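Local coordinates for protein NDP-rhamnosyltransferase (Saccharopolyspora spinosa, PDB 3UYL) that belongs to the GT-B clan of sugar transferases, with two Rossmann-like domains facing each other across a cleft, and holds thymidine-5'-diphosphate in the model, at residues C222-R227 with V254-P259; P10-L15 with P38-T43; G306-V311 with A361-L366. All coordinates share one frame; numbering follows the deposited sequence.

Contact 1 of 3, residues C222-R227 with V254-P259. With TYD (thymidine-5'-diphosphate), chain C.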
# COMPACT_ATOMS: atom_id res chain seq x y z
N CYS A 222 -5.79 12.75 22.50
CA CYS A 222 -5.19 11.50 22.10
C CYS A 222 -3.81 11.26 22.78
O CYS A 222 -2.91 12.11 22.72
CB CYS A 222 -5.05 11.47 20.56
SG CYS A 222 -4.31 9.92 19.94
N ILE A 223 -3.65 10.05 23.31
CA ILE A 223 -2.38 9.56 23.83
C ILE A 223 -1.94 8.48 22.88
O ILE A 223 -2.65 7.55 22.68
CB ILE A 223 -2.55 8.95 25.27
CG1 ILE A 223 -3.02 10.03 26.25
CG2 ILE A 223 -1.22 8.40 25.74
CD1 ILE A 223 -3.49 9.43 27.60
N CYS A 224 -0.78 8.63 22.27
CA CYS A 224 -0.20 7.59 21.43
C CYS A 224 1.31 7.62 21.66
O CYS A 224 1.98 8.59 21.34
CB CYS A 224 -0.51 7.87 19.94
SG CYS A 224 0.17 6.56 18.88
N MET A 225 1.82 6.60 22.30
CA MET A 225 3.23 6.35 22.34
C MET A 225 3.36 5.14 21.43
O MET A 225 2.50 4.22 21.49
CB MET A 225 3.66 6.03 23.75
CG MET A 225 4.34 7.23 24.39
SD MET A 225 3.10 7.76 25.49
CE MET A 225 3.34 9.51 25.71
N GLY A 226 4.38 5.08 20.61
CA GLY A 226 4.46 3.87 19.76
C GLY A 226 5.01 2.58 20.41
O GLY A 226 5.54 2.60 21.55
N ARG A 227 4.87 1.46 19.68
CA ARG A 227 5.41 0.16 20.09
C ARG A 227 6.89 0.26 20.39
O ARG A 227 7.37 -0.27 21.42
CB ARG A 227 5.21 -0.91 19.00
CG ARG A 227 5.62 -2.34 19.41
CD ARG A 227 5.50 -3.37 18.28
NE ARG A 227 4.14 -3.44 17.75
CZ ARG A 227 3.77 -3.07 16.51
NH1 ARG A 227 4.67 -2.60 15.64
NH2 ARG A 227 2.50 -3.17 16.14
N VAL A 254 -8.37 9.48 24.30
CA VAL A 254 -8.41 8.42 23.32
C VAL A 254 -6.99 7.79 23.34
O VAL A 254 -6.04 8.42 22.98
CB VAL A 254 -8.80 8.94 21.92
CG1 VAL A 254 -8.83 7.80 20.91
CG2 VAL A 254 -10.18 9.58 21.98
N ILE A 255 -6.85 6.57 23.84
CA ILE A 255 -5.50 5.99 24.02
C ILE A 255 -5.22 5.05 22.86
O ILE A 255 -5.86 4.01 22.75
CB ILE A 255 -5.38 5.28 25.41
CG1 ILE A 255 -5.83 6.24 26.54
CG2 ILE A 255 -3.98 4.77 25.68
CD1 ILE A 255 -6.38 5.50 27.76
N ALA A 256 -4.27 5.42 21.98
CA ALA A 256 -3.91 4.57 20.81
C ALA A 256 -2.73 3.70 21.25
O ALA A 256 -1.68 4.22 21.61
CB ALA A 256 -3.56 5.44 19.58
N VAL A 257 -2.94 2.39 21.31
CA VAL A 257 -1.96 1.43 21.86
C VAL A 257 -1.90 0.28 20.92
O VAL A 257 -2.93 -0.06 20.34
CB VAL A 257 -2.35 0.83 23.24
CG1 VAL A 257 -1.91 1.76 24.35
CG2 VAL A 257 -3.84 0.43 23.27
N PRO A 258 -0.70 -0.27 20.69
CA PRO A 258 -0.78 -1.53 19.95
C PRO A 258 -1.19 -2.73 20.89
O PRO A 258 -0.99 -2.66 22.14
CB PRO A 258 0.64 -1.74 19.44
CG PRO A 258 1.50 -1.04 20.45
CD PRO A 258 0.67 0.01 21.17
N PRO A 259 -1.73 -3.81 20.28
CA PRO A 259 -2.17 -5.01 21.00
C PRO A 259 -1.19 -5.45 22.10
O PRO A 259 -1.59 -5.52 23.26
CB PRO A 259 -2.32 -6.07 19.86
CG PRO A 259 -2.53 -5.26 18.60
CD PRO A 259 -1.72 -4.01 18.81
PA TYD C . 5.94 6.89 15.77
O1A TYD C . 6.86 7.53 14.78
O2A TYD C . 4.94 7.76 16.54
O3A TYD C . 6.95 6.16 16.84
PB TYD C . 6.68 4.83 17.74
O1B TYD C . 6.23 3.69 16.83
O2B TYD C . 7.91 4.35 18.50
O3B TYD C . 5.69 5.57 18.65
O5' TYD C . 5.19 5.70 14.91
C5' TYD C . 3.98 4.96 15.25
C4' TYD C . 3.08 4.83 14.00
O4' TYD C . 1.97 3.99 14.34
C3' TYD C . 2.50 6.19 13.58
O3' TYD C . 2.23 6.31 12.19
C2' TYD C . 1.11 6.19 14.16
C1' TYD C . 0.77 4.71 14.14
N1 TYD C . -0.19 4.20 15.11
C2 TYD C . -1.57 4.38 14.87
O2 TYD C . -1.95 5.03 13.88
N3 TYD C . -2.49 3.90 15.72
C4 TYD C . -2.07 3.21 16.80
O4 TYD C . -2.90 2.76 17.57
C5 TYD C . -0.62 2.98 17.08
C5M TYD C . -0.16 2.21 18.28
C6 TYD C . 0.28 3.51 16.19
O HOH W 1 0.40 4.51 23.05

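Contact 2 of 3, residues P10-L15 with P38-T43. With TYD (thymidine-5'-diphosphate), chain C.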
# COMPACT_ATOMS: atom_id res chain seq x y z
N PRO A 10 16.16 -1.55 10.77
CA PRO A 10 15.08 -2.38 11.26
C PRO A 10 14.15 -1.72 12.28
O PRO A 10 13.81 -2.31 13.34
CB PRO A 10 15.81 -3.63 11.77
CG PRO A 10 17.14 -3.14 12.21
CD PRO A 10 17.49 -2.05 11.22
N TYR A 11 13.68 -0.50 11.96
CA TYR A 11 12.65 0.18 12.76
C TYR A 11 11.46 0.52 11.91
O TYR A 11 11.59 1.24 10.92
CB TYR A 11 13.14 1.49 13.33
CG TYR A 11 14.40 1.39 14.12
CD1 TYR A 11 14.43 0.76 15.35
CD2 TYR A 11 15.55 1.98 13.64
CE1 TYR A 11 15.61 0.70 16.10
CE2 TYR A 11 16.73 1.94 14.38
CZ TYR A 11 16.77 1.31 15.60
OH TYR A 11 17.97 1.30 16.29
N PRO A 12 10.28 0.01 12.33
CA PRO A 12 9.05 0.18 11.52
C PRO A 12 8.78 1.59 11.08
O PRO A 12 8.51 1.79 9.87
CB PRO A 12 7.95 -0.34 12.46
CG PRO A 12 8.62 -1.40 13.25
CD PRO A 12 10.05 -0.90 13.48
N THR A 13 8.85 2.57 11.99
CA THR A 13 8.54 3.94 11.59
C THR A 13 9.50 4.53 10.54
O THR A 13 9.10 5.39 9.74
CB THR A 13 8.36 4.89 12.81
OG1 THR A 13 9.52 4.81 13.62
CG2 THR A 13 7.29 4.37 13.74
N HIS A 14 10.77 4.07 10.47
CA HIS A 14 11.64 4.58 9.34
C HIS A 14 11.14 4.11 7.98
O HIS A 14 11.25 4.81 6.99
CB HIS A 14 13.11 4.16 9.49
CG HIS A 14 13.77 4.71 10.74
ND1 HIS A 14 15.09 4.82 10.86
CD2 HIS A 14 13.23 5.19 11.90
CE1 HIS A 14 15.37 5.33 12.07
NE2 HIS A 14 14.23 5.55 12.70
N LEU A 15 10.65 2.88 7.95
CA LEU A 15 10.04 2.33 6.74
C LEU A 15 8.68 2.99 6.45
O LEU A 15 8.43 3.50 5.32
CB LEU A 15 9.92 0.81 6.85
CG LEU A 15 9.13 0.21 5.69
CD1 LEU A 15 9.78 0.52 4.32
CD2 LEU A 15 8.95 -1.30 5.86
N PRO A 38 13.70 -9.50 9.50
CA PRO A 38 12.47 -10.01 10.16
C PRO A 38 11.61 -8.93 10.79
O PRO A 38 10.38 -8.94 10.62
CB PRO A 38 13.03 -10.93 11.26
CG PRO A 38 14.26 -11.53 10.61
CD PRO A 38 14.83 -10.42 9.73
N GLU A 39 12.24 -8.00 11.50
CA GLU A 39 11.47 -6.97 12.22
C GLU A 39 10.71 -6.07 11.26
O GLU A 39 9.79 -5.40 11.68
CB GLU A 39 12.40 -6.09 13.09
CG GLU A 39 13.36 -6.85 13.99
CD GLU A 39 14.75 -7.07 13.38
OE1 GLU A 39 14.89 -7.70 12.30
OE2 GLU A 39 15.72 -6.60 14.01
N LEU A 40 11.09 -6.03 9.99
CA LEU A 40 10.40 -5.13 9.06
C LEU A 40 9.35 -5.78 8.17
O LEU A 40 8.62 -5.08 7.47
CB LEU A 40 11.38 -4.43 8.13
CG LEU A 40 12.14 -3.22 8.69
CD1 LEU A 40 12.95 -2.58 7.57
CD2 LEU A 40 11.20 -2.22 9.39
N GLN A 41 9.36 -7.10 8.14
CA GLN A 41 8.57 -7.91 7.20
C GLN A 41 7.07 -7.50 7.25
O GLN A 41 6.45 -7.12 6.22
CB GLN A 41 8.80 -9.37 7.63
CG GLN A 41 8.76 -10.44 6.59
CD GLN A 41 9.78 -10.21 5.51
OE1 GLN A 41 11.00 -10.35 5.71
NE2 GLN A 41 9.29 -9.85 4.32
N ALA A 42 6.50 -7.54 8.46
CA ALA A 42 5.10 -7.19 8.66
C ALA A 42 4.75 -5.72 8.28
O ALA A 42 3.76 -5.48 7.60
CB ALA A 42 4.65 -7.57 10.07
N THR A 43 5.57 -4.75 8.65
CA THR A 43 5.32 -3.38 8.21
C THR A 43 5.29 -3.25 6.66
O THR A 43 4.38 -2.62 6.07
CB THR A 43 6.38 -2.45 8.80
OG1 THR A 43 6.51 -2.75 10.18
CG2 THR A 43 5.98 -1.01 8.67
PA TYD C . 5.94 6.89 15.77
O1A TYD C . 6.86 7.53 14.78
O2A TYD C . 4.94 7.76 16.54
O3A TYD C . 6.95 6.16 16.84
PB TYD C . 6.68 4.83 17.74
O1B TYD C . 6.23 3.69 16.83
O2B TYD C . 7.91 4.35 18.50
O3B TYD C . 5.69 5.57 18.65
O5' TYD C . 5.19 5.70 14.91
C5' TYD C . 3.98 4.96 15.25
C4' TYD C . 3.08 4.83 14.00
O4' TYD C . 1.97 3.99 14.34
C3' TYD C . 2.50 6.19 13.58
O3' TYD C . 2.23 6.31 12.19
C2' TYD C . 1.11 6.19 14.16
C1' TYD C . 0.77 4.71 14.14
N1 TYD C . -0.19 4.20 15.11
C2 TYD C . -1.57 4.38 14.87
O2 TYD C . -1.95 5.03 13.88
N3 TYD C . -2.49 3.90 15.72
C4 TYD C . -2.07 3.21 16.80
O4 TYD C . -2.90 2.76 17.57
C5 TYD C . -0.62 2.98 17.08
C5M TYD C . -0.16 2.21 18.28
C6 TYD C . 0.28 3.51 16.19

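Contact 3 of 3, residues G306-V311 with A361-L366. Unlike the reference sequence in segment 361-366: A361 (reference Ser).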
# COMPACT_ATOMS: atom_id res chain seq x y z
N GLY A 306 -2.47 20.44 12.21
CA GLY A 306 -2.44 21.58 13.09
C GLY A 306 -2.84 21.24 14.52
O GLY A 306 -3.40 22.07 15.22
N ILE A 307 -2.56 20.03 14.95
CA ILE A 307 -2.88 19.65 16.32
C ILE A 307 -1.61 19.81 17.25
O ILE A 307 -0.58 19.17 16.96
CB ILE A 307 -3.39 18.20 16.48
CG1 ILE A 307 -4.58 17.76 15.56
CG2 ILE A 307 -3.81 18.02 17.94
CD1 ILE A 307 -5.71 18.77 15.34
N PRO A 308 -1.70 20.58 18.38
CA PRO A 308 -0.55 20.81 19.25
C PRO A 308 -0.28 19.57 20.03
O PRO A 308 -1.19 18.74 20.16
CB PRO A 308 -1.02 21.87 20.24
CG PRO A 308 -2.46 21.96 20.10
CD PRO A 308 -2.83 21.47 18.73
N GLN A 309 0.97 19.43 20.51
CA GLN A 309 1.39 18.23 21.24
C GLN A 309 2.08 18.54 22.54
O GLN A 309 2.74 19.59 22.72
CB GLN A 309 2.37 17.40 20.37
CG GLN A 309 1.75 16.99 19.04
CD GLN A 309 2.59 17.41 17.85
OE1 GLN A 309 2.12 18.20 17.01
NE2 GLN A 309 3.82 16.95 17.78
N LEU A 310 1.96 17.58 23.43
CA LEU A 310 2.66 17.57 24.68
C LEU A 310 3.61 16.37 24.47
O LEU A 310 3.16 15.26 24.20
CB LEU A 310 1.70 17.16 25.81
CG LEU A 310 1.96 17.71 27.20
CD1 LEU A 310 1.02 17.24 28.33
CD2 LEU A 310 3.38 17.53 27.56
N VAL A 311 4.89 16.60 24.58
CA VAL A 311 5.87 15.67 24.05
C VAL A 311 6.70 15.20 25.25
O VAL A 311 7.18 16.04 26.02
CB VAL A 311 6.78 16.34 22.97
CG1 VAL A 311 7.70 15.28 22.34
CG2 VAL A 311 5.91 17.02 21.88
N ALA A 361 -2.73 27.58 16.89
CA ALA A 361 -2.43 28.50 15.79
C ALA A 361 -0.96 28.32 15.38
O ALA A 361 -0.64 28.23 14.19
CB ALA A 361 -2.73 29.92 16.19
N ALA A 362 -0.07 28.19 16.39
CA ALA A 362 1.34 27.87 16.11
C ALA A 362 1.52 26.55 15.39
O ALA A 362 2.39 26.44 14.53
CB ALA A 362 2.20 27.93 17.38
N ALA A 363 0.71 25.54 15.72
CA ALA A 363 0.77 24.25 15.04
C ALA A 363 0.27 24.32 13.57
O ALA A 363 0.82 23.67 12.70
CB ALA A 363 -0.03 23.17 15.82
N ILE A 364 -0.76 25.13 13.30
CA ILE A 364 -1.14 25.46 11.90
C ILE A 364 -0.02 26.12 11.07
O ILE A 364 0.15 25.85 9.87
CB ILE A 364 -2.43 26.32 11.89
CG1 ILE A 364 -3.60 25.50 12.49
CG2 ILE A 364 -2.74 26.88 10.47
CD1 ILE A 364 -4.49 24.83 11.49
N LYS A 365 0.74 27.00 11.69
CA LYS A 365 1.90 27.61 11.01
C LYS A 365 2.88 26.52 10.53
O LYS A 365 3.37 26.55 9.39
CB LYS A 365 2.59 28.59 11.97
CG LYS A 365 1.76 29.88 12.19
CD LYS A 365 1.61 30.70 10.91
CE LYS A 365 0.54 31.76 11.06
NZ LYS A 365 0.77 32.70 9.98
N LEU A 366 3.20 25.56 11.40
CA LEU A 366 4.06 24.44 11.02
C LEU A 366 3.35 23.63 9.91
O LEU A 366 3.98 23.16 8.94
CB LEU A 366 4.39 23.52 12.26
CG LEU A 366 5.15 24.23 13.42
CD1 LEU A 366 5.39 23.32 14.60
CD2 LEU A 366 6.48 24.66 12.88

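Contact 1 of 3, residues C222-R227 with V254-P259
I223 sits opposite I255 in parallel strands, and its backbone bonds V254 and A256, the residues before and after I255. I223 N donates to V254 O at 2.9 Å, and A256 N donates to I223 O at 2.8 Å with the donor almost straight beyond the carbonyl, at a C=O...N angle of 175°. I223 is therefore gripped through both its N-H and its carbonyl, as a residue of a parallel strand is by its neighbour. On one face of the sheet the two isoleucines lie side by side and point the same way, I223 CD1 resting 4.1 Å from I255 CG1. C222, V254, C224 and A256 are on the other face, where C224 CB meets A256 CB at 3.9 Å. SG of C224, turned anti to the backbone N (chi1 -179°), also runs beside the A256 methyl. A256 CB in turn lies 3.4 Å from O4 of thymidine-5'-diphosphate, on its thymine.

Beyond this tightly packed part the strands separate, and a water takes over: it accepts from M225 N and donates to A256 O. Further along, the contact thins to R227 crossing the ring of P258 obliquely, with R227 CB 4.0 Å from P258 CG. P258 CD also touches the thymine methyl C5M at 3.7 Å. The guanidinium is on the solvent side, and its NE forms a salt bridge with E260.

G226 is the N-cap of helix 227-233, at the diphosphate end of the ligand. Strand 219-224 is flanked by 251-257 and 289-292, and 272-276 follows 251-257 at the sheet edge; helix 236-247 packs L238 and V242 against I223 and V242 also against I255.

Contact 2 of 3, residues P10-L15 with P38-T43
L40, P10 and L15 have the most surface buried here, and L40 is the hub. Its CG lies 4.0 Å from P10 CA, while its CD2 branch reaches over the Y11-P12 peptide, 3.7 Å from Y11 C, and meets L15 CB at 4.2 Å. CG of L40 is anti to its own carbonyl carbon (chi1 -79°), and chi2 of -174° puts CD1 in the extended position, leaving CD2 as the branch turned onto the peptide at the start of helix 12-16. P10 is also covered from E39, whose side chain lies alongside the proline ring, pointing the same way, with OE2 3.7 Å from P10 CB. The carboxylate thus meets carbon at this partly exposed margin.

Both segments follow strands of the N-terminal Rossmann-like domain: 3-7 leads into the loop and helix 12-16, and the neighbouring strand 31-36 leads into helix 38-46. Y11 is the N-cap of helix 12-16, and its O accepts the bond from H14 N.

Deeper in, L15 slides past T43 in the opposite direction, its CD2 4.1 Å from T43 CB. T43 also crosses the P12 ring at about a right angle, with OG1 3.6 Å from P12 CB. Helix 227-233 of the other domain covers P12 and Y11 through M228. H14 bonds D121 through ND1 and stacks on W143.

Contact 3 of 3, residues G306-V311 with A361-L366
A Schellman motif at the C-terminal end of helix 296-304 places G306 against helix 357-371, just before the chain turns into strand 309-311 of the C-terminal Rossmann-like domain. G306 has positive phi (64°), and its bare CA lies 3.9 Å from I364 N, so the two backbones come close, with their CA atoms 4.3 Å apart. The methyl of A363 carries most of the contact. A363 CB meets G306 O at 3.6 Å, then reaches along the turn to I307 C and to P308 N, each 4.0 Å away, and finally the ring carbon P308 CD at 4.4 Å. I364 comes from the exposed side of the helix: with CG1 anti to its carbonyl carbon (chi1 -63°), that branch passes along the glycine, CG1 4.1 Å from G306 CA. Behind the contact, P308 packs on V353 of helix 343-354, and A363 on A330. Small residues on both sides make the close approach possible, and the joint rests on van der Waals contact between a methyl and a backbone turn rather than on polar bonds.

In the fold
Contacts 1 and 2 border the cleft from different domains: 222-227 with 254-259 sits at the strand ends of the C-terminal sheet, and 10-15 with 38-43 at those of the N-terminal sheet. Their centres are 18 Å apart and their nearest atoms about 5 Å, and both touch thymidine-5'-diphosphate, which is also bonded by N203, V278, L280, G297 and T298. Contact 3 shares the sheet of contact 1, its centre 19 Å away, but enters it from the other flank, through strand 309-311. It is set back from the ligand, the I307 side chain being about 13 Å from it, and its centre is 28 Å from that of contact 2.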